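N-hydroxyarylamine O-acetyltransferase (Bacillus cereus, PDB 4DMO) acts as an arylamine N-acetyltransferase with an unusual Cys-His-Glu catalytic triad, probably transferring acetyl groups to arylamines and N-hydroxyarylamines. Local coordinates at residues 102-107 against 157-162; 90-95 against 186-191; 151-156 against 163-168; 71-76 against 200-205. All blocks are in the same frame, centred on the assembly; numbering follows the deposited sequence.

Along the chain, 71-76 of contact 4 comes first and 200-205 last, enclosing all the others. Contacts 1, 2 and 3 belong to one antiparallel eight-stranded sheet, where 103-117, 88-98, 183-188, 163-168 and 149-158 are successive neighbours. Contact 2 joins 88-98 to 183-188, its central pair, contact 3 is the hairpin next to it, and contact 1 reaches from the turn of that hairpin to strand 103-117. Centres of contacts 1 and 2 lie about 11 Å apart, those of 2 and 3 about 12 Å. Contact 4 pairs two helices, about 12 Å from contact 2 centre to centre and 21 Å from contact 3. All but the local contact 3 tie segments far apart in sequence.

Contact 1. Residues 102-107 against 157-162; sequences SIWAVD and MTEKGN
The indole of Trp104 carries the aliphatic chain of Lys160 over one face: Lys160 CG lies 3.3 Å from the centroid of the Trp104 six-membered ring, almost on its normal, a close CH-pi contact. Lys160 CB continues this cover toward Trp104 CZ3 and CH2. Around the same indole, Thr158 OG1 and Glu159 OE1 approach at a slant, the latter 3.5 Å from Trp104 NE1, and the Glu159 carboxylate plane is turned 62° from that of the ring. Tyr97 meets Trp104 edge-to-face.

A bend in the lysine chain (chi2 -55°) turns CD toward Asp107, and the extended remainder carries the ammonium on to a salt bridge, with Lys160 NZ 2.6 Å from Asp107 OD2 on that oxygen's anti lone pair. Asp107 CG, anti to its backbone N (chi1 -173°), swings the carboxylate to the lysine. The Lys160 charge is too far from the Trp104 five-membered ring for more than a weak cation-pi attraction. In the turn itself, Thr158 OG1 accepts from Lys160 N at 2.9 Å, an ST turn that ties the Lys160 amide to the Thr158 side chain.

Lysine suits this place because its methylenes can lie on an aromatic face while its ammonium reaches an acid. Lys160 thus packs on a pocket residue, Trp104, which touches the bound 3-(1-methylpiperidinium-1-yl)propane-1-sulfonate, and the salt bridge would offset the lysine charge at a largely solvent-facing site.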
loop_
_atom_site.group_PDB
_atom_site.type_symbol
_atom_site.label_atom_id
_atom_site.label_comp_id
_atom_site.label_asym_id
_atom_site.label_seq_id
_atom_site.Cartn_x
_atom_site.Cartn_y
_atom_site.Cartn_z
ATOM N N SER A 102 21.335 3.800 1.042
ATOM C CA SER A 102 21.462 4.791 2.102
ATOM C C SER A 102 21.113 6.210 1.630
ATOM O O SER A 102 21.913 7.123 1.731
ATOM C CB SER A 102 22.891 4.782 2.667
ATOM O OG SER A 102 23.188 3.557 3.313
ATOM N N ILE A 103 19.902 6.403 1.138
ATOM C CA ILE A 103 19.476 7.734 0.724
ATOM C C ILE A 103 17.967 7.745 0.675
ATOM O O ILE A 103 17.346 6.689 0.624
ATOM C CB ILE A 103 19.959 8.089 -0.700
ATOM C CG1 ILE A 103 19.611 6.961 -1.667
ATOM C CG2 ILE A 103 21.454 8.373 -0.733
ATOM C CD1 ILE A 103 19.631 7.384 -3.077
ATOM N N TRP A 104 17.390 8.944 0.635
ATOM C CA TRP A 104 15.951 9.095 0.575
ATOM C C TRP A 104 15.446 8.867 -0.816
ATOM O O TRP A 104 16.168 9.061 -1.772
ATOM C CB TRP A 104 15.526 10.490 1.024
ATOM C CG TRP A 104 15.840 10.778 2.443
ATOM C CD1 TRP A 104 16.884 11.525 2.910
ATOM C CD2 TRP A 104 15.098 10.336 3.586
ATOM N NE1 TRP A 104 16.834 11.581 4.283
ATOM C CE2 TRP A 104 15.765 10.855 4.732
ATOM C CE3 TRP A 104 13.949 9.559 3.780
ATOM C CZ2 TRP A 104 15.315 10.616 6.024
ATOM C CZ3 TRP A 104 13.499 9.330 5.066
ATOM C CH2 TRP A 104 14.195 9.850 6.175
ATOM N N ALA A 105 14.219 8.376 -0.902
ATOM C CA ALA A 105 13.480 8.368 -2.153
ATOM C C ALA A 105 12.971 9.776 -2.378
ATOM O O ALA A 105 13.229 10.676 -1.570
ATOM C CB ALA A 105 12.314 7.392 -2.083
ATOM N N VAL A 106 12.230 9.965 -3.457
ATOM C CA VAL A 106 11.703 11.271 -3.784
ATOM C C VAL A 106 10.910 11.826 -2.623
ATOM O O VAL A 106 10.158 11.100 -1.951
ATOM C CB VAL A 106 10.822 11.260 -5.060
ATOM C CG1 VAL A 106 11.689 11.066 -6.246
ATOM C CG2 VAL A 106 9.744 10.189 -4.990
ATOM N N ASP A 107 11.073 13.131 -2.412
ATOM C CA ASP A 107 10.466 13.828 -1.284
ATOM C C ASP A 107 8.940 13.801 -1.371
ATOM O O ASP A 107 8.365 14.137 -2.401
ATOM C CB ASP A 107 10.947 15.282 -1.234
ATOM C CG ASP A 107 10.489 15.977 -0.012
ATOM O OD1 ASP A 107 9.363 16.510 -0.014
ATOM O OD2 ASP A 107 11.226 15.944 0.982
ATOM N N MET A 157 12.630 12.764 14.894
ATOM C CA MET A 157 12.788 13.870 13.986
ATOM C C MET A 157 13.827 13.442 12.981
ATOM O O MET A 157 14.886 12.948 13.347
ATOM C CB MET A 157 13.250 15.114 14.749
ATOM C CG MET A 157 13.177 16.432 13.980
ATOM S SD MET A 157 11.508 16.888 13.546
ATOM C CE MET A 157 10.649 16.297 15.010
ATOM N N THR A 158 13.470 13.547 11.707
ATOM C CA THR A 158 14.414 13.432 10.614
ATOM C C THR A 158 14.077 14.629 9.778
ATOM O O THR A 158 13.165 15.398 10.105
ATOM C CB THR A 158 14.239 12.153 9.713
ATOM O OG1 THR A 158 13.021 12.250 8.975
ATOM C CG2 THR A 158 14.236 10.870 10.527
ATOM N N GLU A 159 14.789 14.762 8.676
ATOM C CA GLU A 159 14.526 15.831 7.741
ATOM C C GLU A 159 13.316 15.498 6.851
ATOM O O GLU A 159 12.993 16.266 5.949
ATOM C CB GLU A 159 15.752 16.070 6.877
ATOM C CG GLU A 159 15.996 14.964 5.865
ATOM C CD GLU A 159 17.267 15.180 5.042
ATOM O OE1 GLU A 159 18.329 14.579 5.369
ATOM O OE2 GLU A 159 17.180 15.952 4.071
ATOM N N LYS A 160 12.670 14.346 7.073
ATOM C CA LYS A 160 11.544 13.940 6.220
ATOM C C LYS A 160 10.278 13.669 7.017
ATOM O O LYS A 160 9.294 13.150 6.491
ATOM C CB LYS A 160 11.905 12.701 5.409
ATOM C CG LYS A 160 13.041 12.898 4.415
ATOM C CD LYS A 160 12.809 14.079 3.426
ATOM C CE LYS A 160 13.933 14.132 2.371
ATOM N NZ LYS A 160 13.715 15.223 1.353
ATOM N N GLY A 161 10.298 14.007 8.297
ATOM C CA GLY A 161 9.149 13.747 9.135
ATOM C C GLY A 161 9.477 13.924 10.603
ATOM O O GLY A 161 10.588 14.322 10.963
ATOM N N ASN A 162 8.492 13.647 11.454
ATOM C CA ASN A 162 8.717 13.616 12.885
ATOM C C ASN A 162 8.390 12.260 13.487
ATOM O O ASN A 162 8.469 12.104 14.703
ATOM C CB ASN A 162 7.942 14.718 13.604
ATOM C CG ASN A 162 6.562 14.909 13.071
ATOM O OD1 ASN A 162 5.807 13.952 12.875
ATOM N ND2 ASN A 162 6.221 16.159 12.796
#

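Contact 2. Residues 90-95 against 186-191; sequences HLVSGT and YAFYIE
Gly94 and Phe188 are the pair with the nearest CA atoms between 90-95 and 186-191, and three backbone hydrogen bonds join the strands around them. Thr95 N donates to Ala187 O at 2.8 Å, Ala187 N returns a bond to Thr95 O at 3.0 Å, and Tyr189 N reaches Ser93 O at 3.1 Å. Thr95 and Ala187 are thus an antiparallel hydrogen-bonded pair, Gly94 and Phe188 a non-hydrogen-bonded one. Gly94 CA lies 3.7 Å from Phe188 CA, and glycine, with no side chain, suits so close an approach.

Apolar packing is carried by Val92. Its CG1 stands anti to the carbonyl carbon (chi1 -64°), which leaves CG2 between the backbone N and the carbonyl carbon, where it touches Phe188 CD2 at 4.1 Å. Val92 CB rests 3.4 Å from Tyr189 O. The compact branched valine packs at the end of the pairing; the strand directions make 138°, antiparallel with a marked twist.

A water takes over where direct bonding stops: it accepts from Ser93 N at 2.9 Å and lies beside the carbonyl oxygens of Tyr189 and Glu191.

Strand 88-98 is bonded on its other side to strand 103-117, as Thr95 OG1 is to Ser108 N, and strand 183-188 continues the sheet into 163-168. Leu91 points away from 186-191 and packs on Pro76 of helix 71-84, while the Tyr186 ring meets those of His110 and Phe128.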
loop_
_atom_site.group_PDB
_atom_site.type_symbol
_atom_site.label_atom_id
_atom_site.label_comp_id
_atom_site.label_asym_id
_atom_site.label_seq_id
_atom_site.Cartn_x
_atom_site.Cartn_y
_atom_site.Cartn_z
ATOM N N HIS A 90 -7.191 9.741 9.288
ATOM C CA HIS A 90 -6.544 10.882 8.649
ATOM C C HIS A 90 -5.417 10.403 7.728
ATOM O O HIS A 90 -4.795 9.391 7.978
ATOM C CB HIS A 90 -5.984 11.823 9.723
ATOM C CG HIS A 90 -6.961 12.115 10.830
ATOM N ND1 HIS A 90 -7.873 13.152 10.769
ATOM C CD2 HIS A 90 -7.164 11.508 12.028
ATOM C CE1 HIS A 90 -8.603 13.158 11.872
ATOM N NE2 HIS A 90 -8.196 12.170 12.651
ATOM N N LEU A 91 -5.151 11.150 6.673
ATOM C CA LEU A 91 -4.029 10.874 5.812
ATOM C C LEU A 91 -2.814 11.622 6.346
ATOM O O LEU A 91 -2.931 12.685 6.968
ATOM C CB LEU A 91 -4.320 11.331 4.383
ATOM C CG LEU A 91 -5.326 10.526 3.574
ATOM C CD1 LEU A 91 -5.468 11.098 2.189
ATOM C CD2 LEU A 91 -4.876 9.087 3.502
ATOM N N VAL A 92 -1.646 11.040 6.110
ATOM C CA VAL A 92 -0.390 11.683 6.426
ATOM C C VAL A 92 0.543 11.524 5.248
ATOM O O VAL A 92 0.390 10.605 4.413
ATOM C CB VAL A 92 0.263 11.081 7.682
ATOM C CG1 VAL A 92 -0.625 11.336 8.896
ATOM C CG2 VAL A 92 0.512 9.613 7.494
ATOM N N SER A 93 1.518 12.426 5.202
ATOM C CA SER A 93 2.490 12.482 4.133
ATOM C C SER A 93 3.857 12.131 4.683
ATOM O O SER A 93 4.184 12.468 5.815
ATOM C CB SER A 93 2.508 13.889 3.515
ATOM O OG SER A 93 3.681 14.128 2.755
ATOM N N GLY A 94 4.665 11.496 3.851
ATOM C CA GLY A 94 6.002 11.127 4.234
ATOM C C GLY A 94 6.878 10.860 3.039
ATOM O O GLY A 94 6.496 11.110 1.900
ATOM N N THR A 95 8.074 10.360 3.333
ATOM C CA THR A 95 9.054 10.068 2.338
ATOM C C THR A 95 9.687 8.731 2.658
ATOM O O THR A 95 10.105 8.493 3.791
ATOM C CB THR A 95 10.156 11.151 2.316
ATOM O OG1 THR A 95 9.581 12.446 2.089
ATOM C CG2 THR A 95 11.189 10.838 1.229
ATOM N N TYR A 186 9.909 4.264 6.130
ATOM C CA TYR A 186 9.745 5.652 5.770
ATOM C C TYR A 186 9.578 6.552 6.988
ATOM O O TYR A 186 9.248 6.103 8.102
ATOM C CB TYR A 186 8.577 5.834 4.807
ATOM C CG TYR A 186 7.253 5.375 5.366
ATOM C CD1 TYR A 186 6.717 4.130 5.024
ATOM C CD2 TYR A 186 6.526 6.197 6.211
ATOM C CE1 TYR A 186 5.508 3.725 5.533
ATOM C CE2 TYR A 186 5.310 5.801 6.713
ATOM C CZ TYR A 186 4.802 4.571 6.373
ATOM O OH TYR A 186 3.591 4.172 6.890
ATOM N N ALA A 187 9.871 7.826 6.736
ATOM C CA ALA A 187 9.632 8.888 7.672
ATOM C C ALA A 187 8.362 9.598 7.246
ATOM O O ALA A 187 8.087 9.734 6.042
ATOM C CB ALA A 187 10.827 9.861 7.662
ATOM N N PHE A 188 7.584 10.054 8.220
ATOM C CA PHE A 188 6.379 10.828 7.929
ATOM C C PHE A 188 6.132 11.886 8.995
ATOM O O PHE A 188 6.682 11.799 10.079
ATOM C CB PHE A 188 5.148 9.932 7.827
ATOM C CG PHE A 188 4.799 9.209 9.115
ATOM C CD1 PHE A 188 5.468 8.053 9.480
ATOM C CD2 PHE A 188 3.791 9.677 9.939
ATOM C CE1 PHE A 188 5.137 7.379 10.653
ATOM C CE2 PHE A 188 3.472 9.011 11.117
ATOM C CZ PHE A 188 4.141 7.857 11.462
ATOM N N TYR A 189 5.318 12.881 8.650
ATOM C CA TYR A 189 4.836 13.882 9.583
ATOM C C TYR A 189 3.438 13.468 10.093
ATOM O O TYR A 189 2.600 13.008 9.308
ATOM C CB TYR A 189 4.755 15.242 8.883
ATOM C CG TYR A 189 6.076 15.800 8.436
ATOM C CD1 TYR A 189 6.926 16.423 9.351
ATOM C CD2 TYR A 189 6.491 15.711 7.089
ATOM C CE1 TYR A 189 8.171 16.955 8.949
ATOM C CE2 TYR A 189 7.750 16.251 6.667
ATOM C CZ TYR A 189 8.572 16.864 7.627
ATOM O OH TYR A 189 9.797 17.395 7.284
ATOM N N ILE A 190 3.193 13.607 11.399
ATOM C CA ILE A 190 1.903 13.222 11.997
ATOM C C ILE A 190 0.789 14.193 11.604
ATOM O O ILE A 190 -0.395 13.878 11.714
ATOM C CB ILE A 190 1.996 13.136 13.556
ATOM C CG1 ILE A 190 0.760 12.449 14.152
ATOM C CG2 ILE A 190 2.161 14.534 14.159
ATOM C CD1 ILE A 190 0.436 11.089 13.539
ATOM N N GLU A 191 1.192 15.379 11.161
ATOM C CA GLU A 191 0.279 16.428 10.707
ATOM C C GLU A 191 -0.612 15.964 9.533
ATOM O O GLU A 191 -0.138 15.443 8.523
ATOM C CB GLU A 191 1.079 17.680 10.314
ATOM C CG GLU A 191 1.668 18.499 11.517
ATOM C CD GLU A 191 2.936 17.903 12.169
ATOM O OE1 GLU A 191 3.643 17.075 11.545
ATOM O OE2 GLU A 191 3.217 18.268 13.326
HETATM O O HOH W 1 1.777 14.370 7.273
#

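Contact 3. Residues 151-156 against 163-168; sequences YRIRKE and YILEMR
Glu166 OE1 is gripped by two arginines coming from opposite faces of its carboxylate: Arg154 NE at 2.7 Å, on the syn side but out of the plane, and Arg152 NE at 2.8 Å. A weak bond from Arg152 NH2 adds to the second grip. Arg154 holds the acid side-on, for its NH2 also binds Glu166 OE2 at 2.7 Å, with that oxygen close to the guanidinium plane. The bend of Arg154 at chi3 (-71°) places NE for this two-nitrogen grip, and its NH1 bonds Glu156 OE2 at 2.9 Å, a salt bridge within 151-156. Ile164 CD1 lies over one guanidinium face of Arg154. Buried Glu166 is thereby paired with two positive groups, which would favour its ionised form.

The opposite side of the strands is more apolar. Tyr151 CD2 meets Met167 CB at 3.6 Å and the sulfur sits obliquely near the ring, a Met-aromatic contact. Leu165 CD1 touches Ile153 CG1. Next to the hairpin turn Lys155 lays its CG over the face of Tyr163, 3.9 Å from the ring centroid, using its methylenes as an apolar cover.

Backbone bonds join Arg152 with Glu166 and Arg154 with Ile164 in both directions, so residues alternate between a mainly charged face, which also holds Ile164, and a mainly apolar one, which includes Lys155. This is a beta hairpin with a cross-strand salt-bridge network, where Arg152 makes a cation-pi contact with Trp182, a residue of the ligand pocket.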
loop_
_atom_site.group_PDB
_atom_site.type_symbol
_atom_site.label_atom_id
_atom_site.label_comp_id
_atom_site.label_asym_id
_atom_site.label_seq_id
_atom_site.Cartn_x
_atom_site.Cartn_y
_atom_site.Cartn_z
ATOM N N TYR A 151 7.477 -4.728 12.279
ATOM C CA TYR A 151 7.219 -3.301 12.079
ATOM C C TYR A 151 6.940 -2.583 13.374
ATOM O O TYR A 151 6.265 -3.124 14.235
ATOM C CB TYR A 151 6.009 -3.093 11.148
ATOM C CG TYR A 151 6.210 -3.692 9.793
ATOM C CD1 TYR A 151 5.963 -5.042 9.565
ATOM C CD2 TYR A 151 6.695 -2.926 8.743
ATOM C CE1 TYR A 151 6.158 -5.600 8.306
ATOM C CE2 TYR A 151 6.911 -3.484 7.484
ATOM C CZ TYR A 151 6.623 -4.822 7.281
ATOM O OH TYR A 151 6.837 -5.384 6.046
ATOM N N ARG A 152 7.453 -1.361 13.511
ATOM C CA ARG A 152 7.204 -0.564 14.709
ATOM C C ARG A 152 7.361 0.903 14.384
ATOM O O ARG A 152 8.119 1.296 13.479
ATOM C CB ARG A 152 8.175 -0.950 15.851
ATOM C CG ARG A 152 9.511 -0.223 15.799
ATOM C CD ARG A 152 10.541 -0.707 16.835
ATOM N NE ARG A 152 11.897 -0.236 16.514
ATOM C CZ ARG A 152 13.009 -0.614 17.154
ATOM N NH1 ARG A 152 12.942 -1.474 18.170
ATOM N NH2 ARG A 152 14.198 -0.154 16.776
ATOM N N ILE A 153 6.691 1.722 15.169
ATOM C CA ILE A 153 6.785 3.160 14.997
ATOM C C ILE A 153 7.682 3.765 16.067
ATOM O O ILE A 153 7.660 3.328 17.206
ATOM C CB ILE A 153 5.398 3.790 15.123
ATOM C CG1 ILE A 153 4.532 3.371 13.926
ATOM C CG2 ILE A 153 5.521 5.302 15.255
ATOM C CD1 ILE A 153 3.133 3.882 14.021
ATOM N N ARG A 154 8.472 4.766 15.707
ATOM C CA ARG A 154 9.200 5.529 16.704
ATOM C C ARG A 154 9.042 7.001 16.410
ATOM O O ARG A 154 9.029 7.420 15.250
ATOM C CB ARG A 154 10.682 5.132 16.763
ATOM C CG ARG A 154 10.904 3.722 17.301
ATOM C CD ARG A 154 12.324 3.546 17.886
ATOM N NE ARG A 154 13.362 3.527 16.853
ATOM C CZ ARG A 154 14.246 4.508 16.627
ATOM N NH1 ARG A 154 14.244 5.620 17.353
ATOM N NH2 ARG A 154 15.127 4.393 15.645
ATOM N N LYS A 155 8.860 7.777 17.466
ATOM C CA LYS A 155 8.896 9.223 17.344
ATOM C C LYS A 155 10.351 9.587 17.121
ATOM O O LYS A 155 11.212 9.264 17.932
ATOM C CB LYS A 155 8.352 9.888 18.612
ATOM C CG LYS A 155 7.841 11.315 18.413
ATOM C CD LYS A 155 7.392 11.933 19.753
ATOM C CE LYS A 155 6.593 13.225 19.569
ATOM N NZ LYS A 155 7.404 14.283 18.889
ATOM N N GLU A 156 10.632 10.213 15.992
ATOM C CA GLU A 156 11.990 10.597 15.663
ATOM C C GLU A 156 12.046 11.630 14.546
ATOM O O GLU A 156 11.577 11.416 13.426
ATOM C CB GLU A 156 12.815 9.391 15.273
ATOM C CG GLU A 156 14.251 9.765 14.992
ATOM C CD GLU A 156 15.138 8.560 14.774
ATOM O OE1 GLU A 156 15.598 8.381 13.632
ATOM O OE2 GLU A 156 15.379 7.797 15.747
ATOM N N TYR A 163 8.038 11.290 12.638
ATOM C CA TYR A 163 7.888 9.892 13.063
ATOM C C TYR A 163 8.511 8.988 12.014
ATOM O O TYR A 163 8.848 9.416 10.913
ATOM C CB TYR A 163 6.424 9.502 13.237
ATOM C CG TYR A 163 5.775 10.003 14.507
ATOM C CD1 TYR A 163 5.732 9.195 15.635
ATOM C CD2 TYR A 163 5.192 11.258 14.579
ATOM C CE1 TYR A 163 5.144 9.620 16.789
ATOM C CE2 TYR A 163 4.587 11.697 15.734
ATOM C CZ TYR A 163 4.565 10.863 16.846
ATOM O OH TYR A 163 3.985 11.253 18.042
ATOM N N ILE A 164 8.687 7.734 12.362
ATOM C CA ILE A 164 9.270 6.793 11.434
ATOM C C ILE A 164 8.595 5.456 11.576
ATOM O O ILE A 164 8.114 5.091 12.660
ATOM C CB ILE A 164 10.798 6.593 11.633
ATOM C CG1 ILE A 164 11.100 5.888 12.960
ATOM C CG2 ILE A 164 11.548 7.924 11.529
ATOM C CD1 ILE A 164 12.633 5.625 13.169
ATOM N N LEU A 165 8.555 4.744 10.451
ATOM C CA LEU A 165 8.178 3.347 10.431
ATOM C C LEU A 165 9.414 2.531 10.158
ATOM O O LEU A 165 10.026 2.631 9.079
ATOM C CB LEU A 165 7.141 3.070 9.354
ATOM C CG LEU A 165 6.774 1.600 9.399
ATOM C CD1 LEU A 165 5.945 1.322 10.624
ATOM C CD2 LEU A 165 6.063 1.156 8.141
ATOM N N GLU A 166 9.792 1.743 11.157
ATOM C CA GLU A 166 10.943 0.887 11.079
ATOM C C GLU A 166 10.497 -0.537 10.850
ATOM O O GLU A 166 9.401 -0.926 11.198
ATOM C CB GLU A 166 11.724 0.944 12.397
ATOM C CG GLU A 166 12.856 1.936 12.424
ATOM C CD GLU A 166 13.454 2.055 13.801
ATOM O OE1 GLU A 166 12.703 1.850 14.778
ATOM O OE2 GLU A 166 14.670 2.321 13.908
ATOM N N MET A 167 11.376 -1.328 10.282
ATOM C CA MET A 167 11.029 -2.690 9.966
ATOM C C MET A 167 12.246 -3.607 9.874
ATOM O O MET A 167 13.391 -3.168 9.639
ATOM C CB MET A 167 10.303 -2.738 8.627
ATOM C CG MET A 167 11.216 -2.455 7.428
ATOM S SD MET A 167 10.340 -2.143 5.869
ATOM C CE MET A 167 11.695 -1.799 4.729
ATOM N N ARG A 168 11.980 -4.896 10.007
ATOM C CA ARG A 168 12.993 -5.870 9.676
ATOM C C ARG A 168 12.388 -7.153 9.121
ATOM O O ARG A 168 11.274 -7.534 9.508
ATOM C CB ARG A 168 13.849 -6.122 10.911
ATOM C CG ARG A 168 13.083 -6.532 12.122
ATOM C CD ARG A 168 13.995 -6.458 13.357
ATOM N NE ARG A 168 14.259 -7.746 14.003
ATOM C CZ ARG A 168 13.488 -8.292 14.934
ATOM N NH1 ARG A 168 12.370 -7.695 15.311
ATOM N NH2 ARG A 168 13.823 -9.451 15.474
#

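Contact 4. Residues 71-76 against 200-205; sequences CYELNP and TAQKII
Tyr72, the second residue of 71-76, supplies most of this contact by laying its ring against the helix segment 200-205. Gln202 CA sits over the centre of the ring, 3.8 Å from the centroid and 8° off the normal, a CH-pi contact made by backbone carbon. Tyr72 CG occupies the crowded position between its backbone N and carbonyl carbon (chi1 52°), which brings it toward Gln202 CA. At the base of the side chain, Tyr72 CB touches Ala201 CB at 4.2 Å, the small alanine letting the chains come near, while Tyr72 CE1 meets Ile205 CB at 3.6 Å and Ile205 CG2 lies at the ring edge. A tyrosine serves here because its flat face takes the Gln202 backbone carbon while its OH reaches a water that also bonds Gln202 OE1.

Glu73 comes next, its extended chain bringing OE1 into the same polar corner. A second water lies 2.7 Å from Glu73 OE1 and 2.8 Å from Gln202 OE1, joining two oxygens that could not bond each other directly. Glu73 OE1 also pairs with Lys61 and Asn44, and Gln202 NE2 with Lys51 O, so these buried polar groups are well supplied with partners.

The helix segments run nearly antiparallel at 152°, their axes 9.9 Å apart. Cys71, which touches His110, is probably the triad cysteine, as in other family members; it lies at the start of its helix, as in papain-like cysteine peptidases.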
loop_
_atom_site.group_PDB
_atom_site.type_symbol
_atom_site.label_atom_id
_atom_site.label_comp_id
_atom_site.label_asym_id
_atom_site.label_seq_id
_atom_site.Cartn_x
_atom_site.Cartn_y
_atom_site.Cartn_z
ATOM N N CYS A 71 1.084 3.619 -3.305
ATOM C CA CYS A 71 0.763 3.984 -1.942
ATOM C C CYS A 71 -0.298 5.080 -1.881
ATOM O O CYS A 71 -1.150 5.045 -1.019
ATOM C CB CYS A 71 2.031 4.418 -1.182
ATOM S SG CYS A 71 2.750 5.934 -1.747
ATOM N N TYR A 72 -0.229 6.049 -2.796
ATOM C CA TYR A 72 -1.131 7.183 -2.799
ATOM C C TYR A 72 -2.481 6.837 -3.388
ATOM O O TYR A 72 -3.363 7.705 -3.445
ATOM C CB TYR A 72 -0.514 8.382 -3.571
ATOM C CG TYR A 72 -0.016 8.026 -4.968
ATOM C CD1 TYR A 72 1.345 7.843 -5.222
ATOM C CD2 TYR A 72 -0.903 7.816 -6.009
ATOM C CE1 TYR A 72 1.807 7.488 -6.503
ATOM C CE2 TYR A 72 -0.453 7.460 -7.278
ATOM C CZ TYR A 72 0.891 7.311 -7.524
ATOM O OH TYR A 72 1.315 6.951 -8.766
ATOM N N GLU A 73 -2.624 5.598 -3.869
ATOM C CA GLU A 73 -3.923 5.069 -4.264
ATOM C C GLU A 73 -4.442 4.042 -3.237
ATOM O O GLU A 73 -5.612 4.070 -2.869
ATOM C CB GLU A 73 -3.856 4.448 -5.672
ATOM C CG GLU A 73 -3.466 5.421 -6.774
ATOM C CD GLU A 73 -3.103 4.728 -8.102
ATOM O OE1 GLU A 73 -3.762 4.978 -9.129
ATOM O OE2 GLU A 73 -2.163 3.916 -8.120
ATOM N N LEU A 74 -3.593 3.126 -2.774
ATOM C CA LEU A 74 -4.080 2.053 -1.871
ATOM C C LEU A 74 -4.408 2.611 -0.497
ATOM O O LEU A 74 -5.425 2.263 0.083
ATOM C CB LEU A 74 -3.080 0.896 -1.732
ATOM C CG LEU A 74 -2.689 0.184 -3.042
ATOM C CD1 LEU A 74 -1.764 -1.032 -2.863
ATOM C CD2 LEU A 74 -3.920 -0.233 -3.777
ATOM N N ASN A 75 -3.570 3.492 0.039
ATOM C CA ASN A 75 -3.847 3.997 1.371
ATOM C C ASN A 75 -5.048 4.945 1.443
ATOM O O ASN A 75 -5.857 4.848 2.379
ATOM C CB ASN A 75 -2.586 4.587 2.008
ATOM C CG ASN A 75 -1.663 3.518 2.485
ATOM O OD1 ASN A 75 -2.107 2.493 2.975
ATOM N ND2 ASN A 75 -0.367 3.715 2.293
ATOM N N PRO A 76 -5.212 5.829 0.443
ATOM C CA PRO A 76 -6.469 6.594 0.445
ATOM C C PRO A 76 -7.693 5.708 0.222
ATOM O O PRO A 76 -8.737 5.976 0.808
ATOM C CB PRO A 76 -6.284 7.567 -0.706
ATOM C CG PRO A 76 -4.777 7.774 -0.753
ATOM C CD PRO A 76 -4.226 6.398 -0.485
ATOM N N THR A 200 -0.572 15.404 -5.155
ATOM C CA THR A 200 0.796 15.878 -5.258
ATOM C C THR A 200 1.823 14.756 -5.172
ATOM O O THR A 200 2.868 14.776 -5.853
ATOM C CB THR A 200 1.035 16.970 -4.177
ATOM O OG1 THR A 200 0.381 18.174 -4.609
ATOM C CG2 THR A 200 2.533 17.249 -3.946
ATOM N N ALA A 201 1.549 13.755 -4.344
ATOM C CA ALA A 201 2.449 12.603 -4.271
ATOM C C ALA A 201 2.424 11.874 -5.617
ATOM O O ALA A 201 3.461 11.458 -6.157
ATOM C CB ALA A 201 2.037 11.673 -3.121
ATOM N N GLN A 202 1.231 11.741 -6.178
ATOM C CA GLN A 202 1.088 11.141 -7.503
ATOM C C GLN A 202 1.924 11.859 -8.548
ATOM O O GLN A 202 2.691 11.228 -9.270
ATOM C CB GLN A 202 -0.386 11.130 -7.947
ATOM C CG GLN A 202 -0.624 10.390 -9.288
ATOM C CD GLN A 202 -2.102 10.079 -9.537
ATOM O OE1 GLN A 202 -2.502 8.906 -9.626
ATOM N NE2 GLN A 202 -2.917 11.123 -9.664
ATOM N N LYS A 203 1.778 13.175 -8.605
ATOM C CA LYS A 203 2.493 13.966 -9.576
ATOM C C LYS A 203 3.959 13.717 -9.400
ATOM O O LYS A 203 4.678 13.537 -10.381
ATOM C CB LYS A 203 2.163 15.458 -9.414
ATOM C CG LYS A 203 2.662 16.363 -10.565
ATOM C CD LYS A 203 2.383 17.878 -10.303
ATOM C CE LYS A 203 2.966 18.828 -11.397
ATOM N NZ LYS A 203 2.238 18.758 -12.729
ATOM N N ILE A 204 4.418 13.726 -8.154
ATOM C CA ILE A 204 5.822 13.489 -7.866
ATOM C C ILE A 204 6.256 12.123 -8.392
ATOM O O ILE A 204 7.245 12.010 -9.112
ATOM C CB ILE A 204 6.100 13.590 -6.353
ATOM C CG1 ILE A 204 6.004 15.048 -5.916
ATOM C CG2 ILE A 204 7.476 13.043 -6.029
ATOM C CD1 ILE A 204 5.725 15.236 -4.454
ATOM N N ILE A 205 5.521 11.082 -8.037
ATOM C CA ILE A 205 5.886 9.732 -8.451
ATOM C C ILE A 205 5.713 9.553 -9.987
ATOM O O ILE A 205 6.520 8.885 -10.646
ATOM C CB ILE A 205 5.054 8.656 -7.655
ATOM C CG1 ILE A 205 5.432 8.637 -6.153
ATOM C CG2 ILE A 205 5.220 7.284 -8.265
ATOM C CD1 ILE A 205 6.892 8.401 -5.839
HETATM O O HOH W 2 -0.620 6.830 -10.352
HETATM O O HOH W 3 -4.744 7.302 -10.058
#